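Local coordinates for hemolysin-related protein (Vibrio cholerae serotype O1, PDB 6MLT) that serves as a secreted, metal-binding biofilm matrix protein and probably binds carbohydrate through its beta-prism lectin domain to promote adhesion, at residues A514-T519 against Q549-V554. Sequence-based numbering, arbitrary orientation.
Sequences ANSSGT and QVNHGV
S516 and N551 grip each other through both backbone and side chain, a worked example of how short polar side chains can join two loops that share no ladder of backbone bonds. S516 points its CB toward 549-554, where CB of S516 packs 3.6 Å from CB of V550, with CG2 a little farther off. One bond further out, OG accepts two successive amides of that loop. N of V550 comes to it at 3.0 Å on the more bent approach. N of N551, equally close, is nearly straight (171°). Chi1 of 58° sets this oxygen between its own backbone N and carbonyl carbon, and it also hydrogen-bonds to the carbonyl O of N542, outside the two segments. N551 answers with its amide. Its OD1 takes N of S516 at 2.9 Å, the donor lying in the carbonyl plane. ND2 sends its N-H close to its own amide plane but meets OD1 of N515, 3.2 Å away, from a direction tilted out of the carbonyl plane; the two amide planes are 77° apart. Bonds at both ends, one accepting and one donating, should fix which way round the N551 amide sits. N515 in turn gives its ND2 to the carbonyl O of V540. At the exposed margin, CB of A514 and CG1 of V550 make a looser apolar touch, 4.2 Å apart. Away from the metal sites, this set of side-chain hydrogen bonds joins the loop leaving outermost strand 509-514 of one four-stranded antiparallel sheet to the loop between strands 536-541 and 553-559 of the next, a blade-to-blade connection consistent with the beta-propeller fold.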
ATOM      1  N   ALA A 514       3.420   6.885  27.656  1.00 20.22           N
ATOM      2  CA  ALA A 514       2.553   7.968  28.094  1.00 20.34           C
ATOM      3  C   ALA A 514       2.613   9.110  27.084  1.00 20.81           C
ATOM      4  O   ALA A 514       3.691   9.645  26.806  1.00 23.21           O
ATOM      5  CB  ALA A 514       2.971   8.453  29.481  1.00 21.76           C
ATOM      6  N   ASN A 515       1.455   9.480  26.545  1.00 19.78           N
ATOM      7  CA  ASN A 515       1.373  10.492  25.494  1.00 17.65           C
ATOM      8  C   ASN A 515      -0.084  10.910  25.379  1.00 19.47           C
ATOM      9  O   ASN A 515      -0.938  10.076  25.052  1.00 20.38           O
ATOM     10  CB  ASN A 515       1.894   9.934  24.168  1.00 18.85           C
ATOM     11  CG  ASN A 515       2.103  11.008  23.113  1.00 19.51           C
ATOM     12  OD1 ASN A 515       3.039  11.801  23.197  1.00 18.48           O
ATOM     13  ND2 ASN A 515       1.239  11.022  22.105  1.00 17.35           N
ATOM     14  N   SER A 516      -0.377  12.179  25.657  1.00 17.44           N
ATOM     15  CA  SER A 516      -1.757  12.633  25.766  1.00 17.94           C
ATOM     16  C   SER A 516      -2.206  13.390  24.521  1.00 18.92           C
ATOM     17  O   SER A 516      -1.401  13.992  23.803  1.00 17.89           O
ATOM     18  CB  SER A 516      -1.952  13.526  26.993  1.00 17.92           C
ATOM     19  OG  SER A 516      -1.093  14.656  26.974  1.00 18.62           O
ATOM     20  N   SER A 517      -3.518  13.363  24.289  1.00 20.16           N
ATOM     21  CA  SER A 517      -4.129  14.124  23.208  1.00 21.20           C
ATOM     22  C   SER A 517      -5.634  14.207  23.417  1.00 19.42           C
ATOM     23  O   SER A 517      -6.262  13.238  23.865  1.00 17.94           O
ATOM     24  CB  SER A 517      -3.831  13.491  21.842  1.00 19.88           C
ATOM     25  OG  SER A 517      -4.453  14.242  20.806  1.00 17.96           O
ATOM     26  N   GLY A 518      -6.210  15.367  23.086  1.00 17.39           N
ATOM     27  CA  GLY A 518      -7.653  15.443  22.921  1.00 18.32           C
ATOM     28  C   GLY A 518      -8.151  14.523  21.828  1.00 19.72           C
ATOM     29  O   GLY A 518      -9.313  14.098  21.859  1.00 21.70           O
ATOM     30  N   THR A 519      -7.270  14.181  20.889  1.00 17.63           N
ATOM     31  CA  THR A 519      -7.452  13.301  19.737  1.00 19.49           C
ATOM     32  C   THR A 519      -8.319  13.944  18.665  1.00 22.85           C
ATOM     33  O   THR A 519      -9.399  14.487  18.932  1.00 18.43           O
ATOM     34  CB  THR A 519      -8.026  11.921  20.112  1.00 21.38           C
ATOM     35  OG1 THR A 519      -9.395  12.032  20.510  1.00 22.89           O
ATOM     36  CG2 THR A 519      -7.201  11.275  21.222  1.00 20.08           C
ATOM     37  N   GLN A 549      -3.999  15.299  29.965  1.00 21.79           N
ATOM     38  CA  GLN A 549      -3.031  16.295  30.418  1.00 27.87           C
ATOM     39  C   GLN A 549      -1.763  15.584  30.882  1.00 27.62           C
ATOM     40  O   GLN A 549      -1.529  15.421  32.080  1.00 30.48           O
ATOM     41  CB  GLN A 549      -3.661  17.145  31.532  1.00 33.58           C
ATOM     42  CG  GLN A 549      -3.075  18.534  31.665  1.00 42.67           C
ATOM     43  CD  GLN A 549      -4.079  19.526  32.214  1.00 49.31           C
ATOM     44  OE1 GLN A 549      -4.478  19.438  33.372  1.00 45.97           O
ATOM     45  NE2 GLN A 549      -4.508  20.471  31.376  1.00 54.79           N
ATOM     46  N   VAL A 550      -0.942  15.158  29.922  1.00 23.09           N
ATOM     47  CA  VAL A 550       0.318  14.489  30.231  1.00 23.53           C
ATOM     48  C   VAL A 550       1.479  15.305  29.677  1.00 23.72           C
ATOM     49  O   VAL A 550       2.413  15.652  30.409  1.00 24.06           O
ATOM     50  CB  VAL A 550       0.355  13.061  29.660  1.00 24.60           C
ATOM     51  CG1 VAL A 550       1.737  12.424  29.886  1.00 24.08           C
ATOM     52  CG2 VAL A 550      -0.736  12.210  30.288  1.00 22.47           C
ATOM     53  N   ASN A 551       1.437  15.597  28.379  1.00 19.97           N
ATOM     54  CA  ASN A 551       2.555  16.255  27.718  1.00 19.23           C
ATOM     55  C   ASN A 551       2.045  17.007  26.496  1.00 21.67           C
ATOM     56  O   ASN A 551       0.870  16.914  26.128  1.00 18.70           O
ATOM     57  CB  ASN A 551       3.646  15.240  27.344  1.00 22.38           C
ATOM     58  CG  ASN A 551       3.146  14.143  26.407  1.00 22.77           C
ATOM     59  OD1 ASN A 551       1.979  13.764  26.439  1.00 21.66           O
ATOM     60  ND2 ASN A 551       4.038  13.628  25.572  1.00 24.33           N
ATOM     61  N   HIS A 552       2.939  17.787  25.888  1.00 19.75           N
ATOM     62  CA  HIS A 552       2.607  18.538  24.687  1.00 20.66           C
ATOM     63  C   HIS A 552       3.850  18.693  23.825  1.00 21.54           C
ATOM     64  O   HIS A 552       4.957  18.846  24.339  1.00 18.78           O
ATOM     65  CB  HIS A 552       2.021  19.918  25.018  1.00 21.93           C
ATOM     66  CG  HIS A 552       2.957  20.812  25.780  1.00 24.77           C
ATOM     67  ND1 HIS A 552       2.939  20.910  27.156  1.00 25.75           N
ATOM     68  CD2 HIS A 552       3.909  21.676  25.355  1.00 24.72           C
ATOM     69  CE1 HIS A 552       3.849  21.787  27.545  1.00 27.08           C
ATOM     70  NE2 HIS A 552       4.454  22.263  26.471  1.00 26.22           N
ATOM     71  N   GLY A 553       3.651  18.651  22.506  1.00 19.18           N
ATOM     72  CA  GLY A 553       4.706  18.887  21.536  1.00 19.01           C
ATOM     73  C   GLY A 553       4.925  17.671  20.657  1.00 20.49           C
ATOM     74  O   GLY A 553       3.968  17.059  20.167  1.00 20.05           O
ATOM     75  N   VAL A 554       6.193  17.327  20.463  1.00 19.33           N
ATOM     76  CA  VAL A 554       6.603  16.214  19.607  1.00 18.90           C
ATOM     77  C   VAL A 554       7.597  15.372  20.390  1.00 19.08           C
ATOM     78  O   VAL A 554       8.570  15.906  20.938  1.00 20.00           O
ATOM     79  CB  VAL A 554       7.227  16.704  18.286  1.00 19.61           C
ATOM     80  CG1 VAL A 554       7.641  15.518  17.412  1.00 19.48           C
ATOM     81  CG2 VAL A 554       6.255  17.603  17.534  1.00 20.66           C
TER